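Local coordinates for protein 6-aminohexanoate-dimer hydrolase (Bacillus anthracis, PDB 4GB7) that probably hydrolyses amide bonds such as that of the 6-aminohexanoate dimer, as a serine hydrolase of the beta-lactamase family, at residues 211-216 with 222-227. Residues are numbered along the deposited sequence; the frame is centred on the assembly and turned at random.
Sequences LYLASN and KNYDGP
The carbonyl oxygen of P227 is met by two groups. The Y224 hydroxyl donates a hydrogen bond to it, OH to O 2.6 Å. From the helix, the CA-H of A214 makes a weak C-H···O contact with it, CA to O 3.6 Å, nearly straight at 165° at the hydrogen. The phenol donor lies 18° from the carbonyl plane, and the oxygen sits at the edge of the Y224 ring. Tyrosine suits this place because its ring reaches along the extended loop from 224 to 227, so that the hydroxyl at its far end meets the P227 carbonyl: with CG anti to the backbone N (chi1 -175°), it folds back along its own chain, with the backbone N of G226 3.4 Å above the ring centre, over one face. G226, with no side chain, leaves room for the ring against its backbone. The same hydroxyl touches L213 CB at 3.4 Å, while CD2 of that leucine reaches CE1 of Y224 at 4.0 Å, the two side chains meeting aslant. Beside them the small methyl of A214 lets the P227 ring come close, CB to CG 3.8 Å. The helix 206-214 ends here in a Schellman motif: N216, with positive phi, sends its N to L213 O, which also accepts from R220 in the intervening loop. S215 OG turns back to L211 O at 2.8 Å and is bonded to Q298 as well. No hydrogen bond joins 211-216 to 222-227; the loop leading to helix 230-235 ties itself together through Y224 and lies against the helix end by apolar contact, so the fit probably depends chiefly on shape.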
ATOM      1  N   LEU A 211     -11.907   5.360   8.715  1.00 17.97           N
ATOM      2  CA  LEU A 211     -10.979   4.337   9.207  1.00 19.94           C
ATOM      3  C   LEU A 211     -10.140   4.905  10.312  1.00 16.87           C
ATOM      4  O   LEU A 211      -9.926   4.273  11.330  1.00 20.20           O
ATOM      5  CB  LEU A 211     -10.082   3.856   8.053  1.00 20.44           C
ATOM      6  CG  LEU A 211      -8.977   2.838   8.408  1.00 21.02           C
ATOM      7  CD1 LEU A 211      -9.639   1.484   8.654  1.00 23.52           C
ATOM      8  CD2 LEU A 211      -7.917   2.784   7.298  1.00 23.92           C
ATOM      9  N   TYR A 212      -9.683   6.147  10.130  1.00 18.55           N
ATOM     10  CA  TYR A 212      -8.904   6.773  11.182  1.00 19.83           C
ATOM     11  C   TYR A 212      -9.731   7.107  12.457  1.00 21.45           C
ATOM     12  O   TYR A 212      -9.234   6.917  13.545  1.00 20.37           O
ATOM     13  CB  TYR A 212      -8.192   8.010  10.662  1.00 20.64           C
ATOM     14  CG  TYR A 212      -7.227   7.757   9.506  1.00 20.41           C
ATOM     15  CD1 TYR A 212      -6.587   6.535   9.342  1.00 21.83           C
ATOM     16  CD2 TYR A 212      -6.880   8.770   8.653  1.00 19.99           C
ATOM     17  CE1 TYR A 212      -5.699   6.315   8.313  1.00 22.28           C
ATOM     18  CE2 TYR A 212      -6.018   8.550   7.585  1.00 22.78           C
ATOM     19  CZ  TYR A 212      -5.396   7.351   7.439  1.00 21.98           C
ATOM     20  OH  TYR A 212      -4.526   7.165   6.394  1.00 24.25           O
ATOM     21  N   LEU A 213     -10.980   7.566  12.312  1.00 21.21           N
ATOM     22  CA  LEU A 213     -11.860   7.771  13.457  1.00 18.40           C
ATOM     23  C   LEU A 213     -12.122   6.428  14.166  1.00 20.43           C
ATOM     24  O   LEU A 213     -12.027   6.325  15.383  1.00 21.36           O
ATOM     25  CB  LEU A 213     -13.166   8.394  13.027  1.00 19.27           C
ATOM     26  CG  LEU A 213     -13.056   9.890  12.681  1.00 18.44           C
ATOM     27  CD1 LEU A 213     -14.212  10.273  11.753  1.00 24.60           C
ATOM     28  CD2 LEU A 213     -12.980  10.758  13.938  1.00 23.01           C
ATOM     29  N   ALA A 214     -12.396   5.398  13.389  1.00 21.26           N
ATOM     30  CA  ALA A 214     -12.554   4.024  13.937  1.00 23.75           C
ATOM     31  C   ALA A 214     -11.359   3.539  14.750  1.00 24.25           C
ATOM     32  O   ALA A 214     -11.517   2.792  15.738  1.00 22.22           O
ATOM     33  CB  ALA A 214     -12.869   3.041  12.818  1.00 21.19           C
ATOM     34  N   SER A 215     -10.164   3.970  14.333  1.00 22.01           N
ATOM     35  CA  SER A 215      -8.918   3.585  14.951  1.00 23.96           C
ATOM     36  C   SER A 215      -8.483   4.552  16.043  1.00 23.95           C
ATOM     37  O   SER A 215      -7.397   4.395  16.589  1.00 28.17           O
ATOM     38  CB  SER A 215      -7.801   3.554  13.899  1.00 25.81           C
ATOM     39  OG  SER A 215      -8.114   2.723  12.824  1.00 25.87           O
ATOM     40  N   ASN A 216      -9.303   5.576  16.314  1.00 21.57           N
ATOM     41  CA  ASN A 216      -9.026   6.544  17.349  1.00 23.96           C
ATOM     42  C   ASN A 216      -7.797   7.410  17.081  1.00 21.97           C
ATOM     43  O   ASN A 216      -7.108   7.798  18.022  1.00 25.23           O
ATOM     44  CB  ASN A 216      -8.896   5.852  18.721  1.00 27.44           C
ATOM     45  CG  ASN A 216      -9.035   6.827  19.875  1.00 28.03           C
ATOM     46  OD1 ASN A 216      -9.779   7.792  19.782  1.00 31.61           O
ATOM     47  ND2 ASN A 216      -8.316   6.576  20.965  1.00 32.69           N
ATOM     48  N   LYS A 222     -17.183  15.860  21.088  1.00 38.76           N
ATOM     49  CA  LYS A 222     -18.095  15.628  22.212  1.00 36.37           C
ATOM     50  C   LYS A 222     -19.326  14.828  21.812  1.00 35.83           C
ATOM     51  O   LYS A 222     -19.855  14.092  22.618  1.00 43.90           O
ATOM     52  CB  LYS A 222     -18.510  16.943  22.883  1.00 36.55           C
ATOM     53  CG  LYS A 222     -19.223  17.968  21.999  1.00 40.19           C
ATOM     54  CD  LYS A 222     -19.633  19.203  22.815  1.00 44.69           C
ATOM     55  CE  LYS A 222     -20.355  20.259  21.972  1.00 43.91           C
ATOM     56  NZ  LYS A 222     -20.447  21.595  22.614  1.00 42.00           N
ATOM     57  N   ASN A 223     -19.783  14.983  20.576  1.00 33.81           N
ATOM     58  CA  ASN A 223     -21.008  14.321  20.156  1.00 42.50           C
ATOM     59  C   ASN A 223     -20.760  13.077  19.337  1.00 39.05           C
ATOM     60  O   ASN A 223     -21.700  12.561  18.734  1.00 36.99           O
ATOM     61  CB  ASN A 223     -21.896  15.284  19.359  1.00 49.22           C
ATOM     62  CG  ASN A 223     -22.347  16.479  20.176  1.00 49.48           C
ATOM     63  OD1 ASN A 223     -22.112  17.614  19.787  1.00 49.90           O
ATOM     64  ND2 ASN A 223     -22.978  16.224  21.325  1.00 57.83           N
ATOM     65  N   TYR A 224     -19.520  12.588  19.321  1.00 38.46           N
ATOM     66  CA  TYR A 224     -19.140  11.494  18.415  1.00 29.15           C
ATOM     67  C   TYR A 224     -20.014  10.276  18.637  1.00 26.72           C
ATOM     68  O   TYR A 224     -20.143   9.791  19.754  1.00 32.40           O
ATOM     69  CB  TYR A 224     -17.703  11.080  18.635  1.00 29.02           C
ATOM     70  CG  TYR A 224     -17.180  10.048  17.671  1.00 27.75           C
ATOM     71  CD1 TYR A 224     -16.970  10.359  16.344  1.00 27.02           C
ATOM     72  CD2 TYR A 224     -16.901   8.734  18.105  1.00 29.90           C
ATOM     73  CE1 TYR A 224     -16.455   9.427  15.465  1.00 28.17           C
ATOM     74  CE2 TYR A 224     -16.382   7.777  17.232  1.00 26.53           C
ATOM     75  CZ  TYR A 224     -16.176   8.129  15.909  1.00 25.20           C
ATOM     76  OH  TYR A 224     -15.676   7.231  15.019  1.00 23.45           O
ATOM     77  N   ASP A 225     -20.616   9.829  17.556  1.00 28.37           N
ATOM     78  CA  ASP A 225     -21.463   8.652  17.530  1.00 30.00           C
ATOM     79  C   ASP A 225     -21.020   7.706  16.404  1.00 28.81           C
ATOM     80  O   ASP A 225     -21.804   6.943  15.845  1.00 26.66           O
ATOM     81  CB  ASP A 225     -22.934   9.070  17.305  1.00 33.09           C
ATOM     82  CG  ASP A 225     -23.181   9.697  15.915  1.00 36.77           C
ATOM     83  OD1 ASP A 225     -22.234  10.177  15.243  1.00 38.49           O
ATOM     84  OD2 ASP A 225     -24.347   9.715  15.491  1.00 52.17           O
ATOM     85  N   GLY A 226     -19.748   7.764  16.062  1.00 24.21           N
ATOM     86  CA  GLY A 226     -19.228   6.990  14.981  1.00 24.89           C
ATOM     87  C   GLY A 226     -18.586   5.691  15.436  1.00 23.31           C
ATOM     88  O   GLY A 226     -18.701   5.275  16.600  1.00 25.07           O
ATOM     89  N   PRO A 227     -17.859   5.048  14.512  1.00 23.08           N
ATOM     90  CA  PRO A 227     -17.267   3.743  14.849  1.00 20.76           C
ATOM     91  C   PRO A 227     -16.204   3.822  15.949  1.00 21.68           C
ATOM     92  O   PRO A 227     -15.406   4.787  15.991  1.00 22.22           O
ATOM     93  CB  PRO A 227     -16.711   3.284  13.487  1.00 21.96           C
ATOM     94  CG  PRO A 227     -16.365   4.569  12.804  1.00 21.65           C
ATOM     95  CD  PRO A 227     -17.576   5.409  13.109  1.00 23.87           C
TER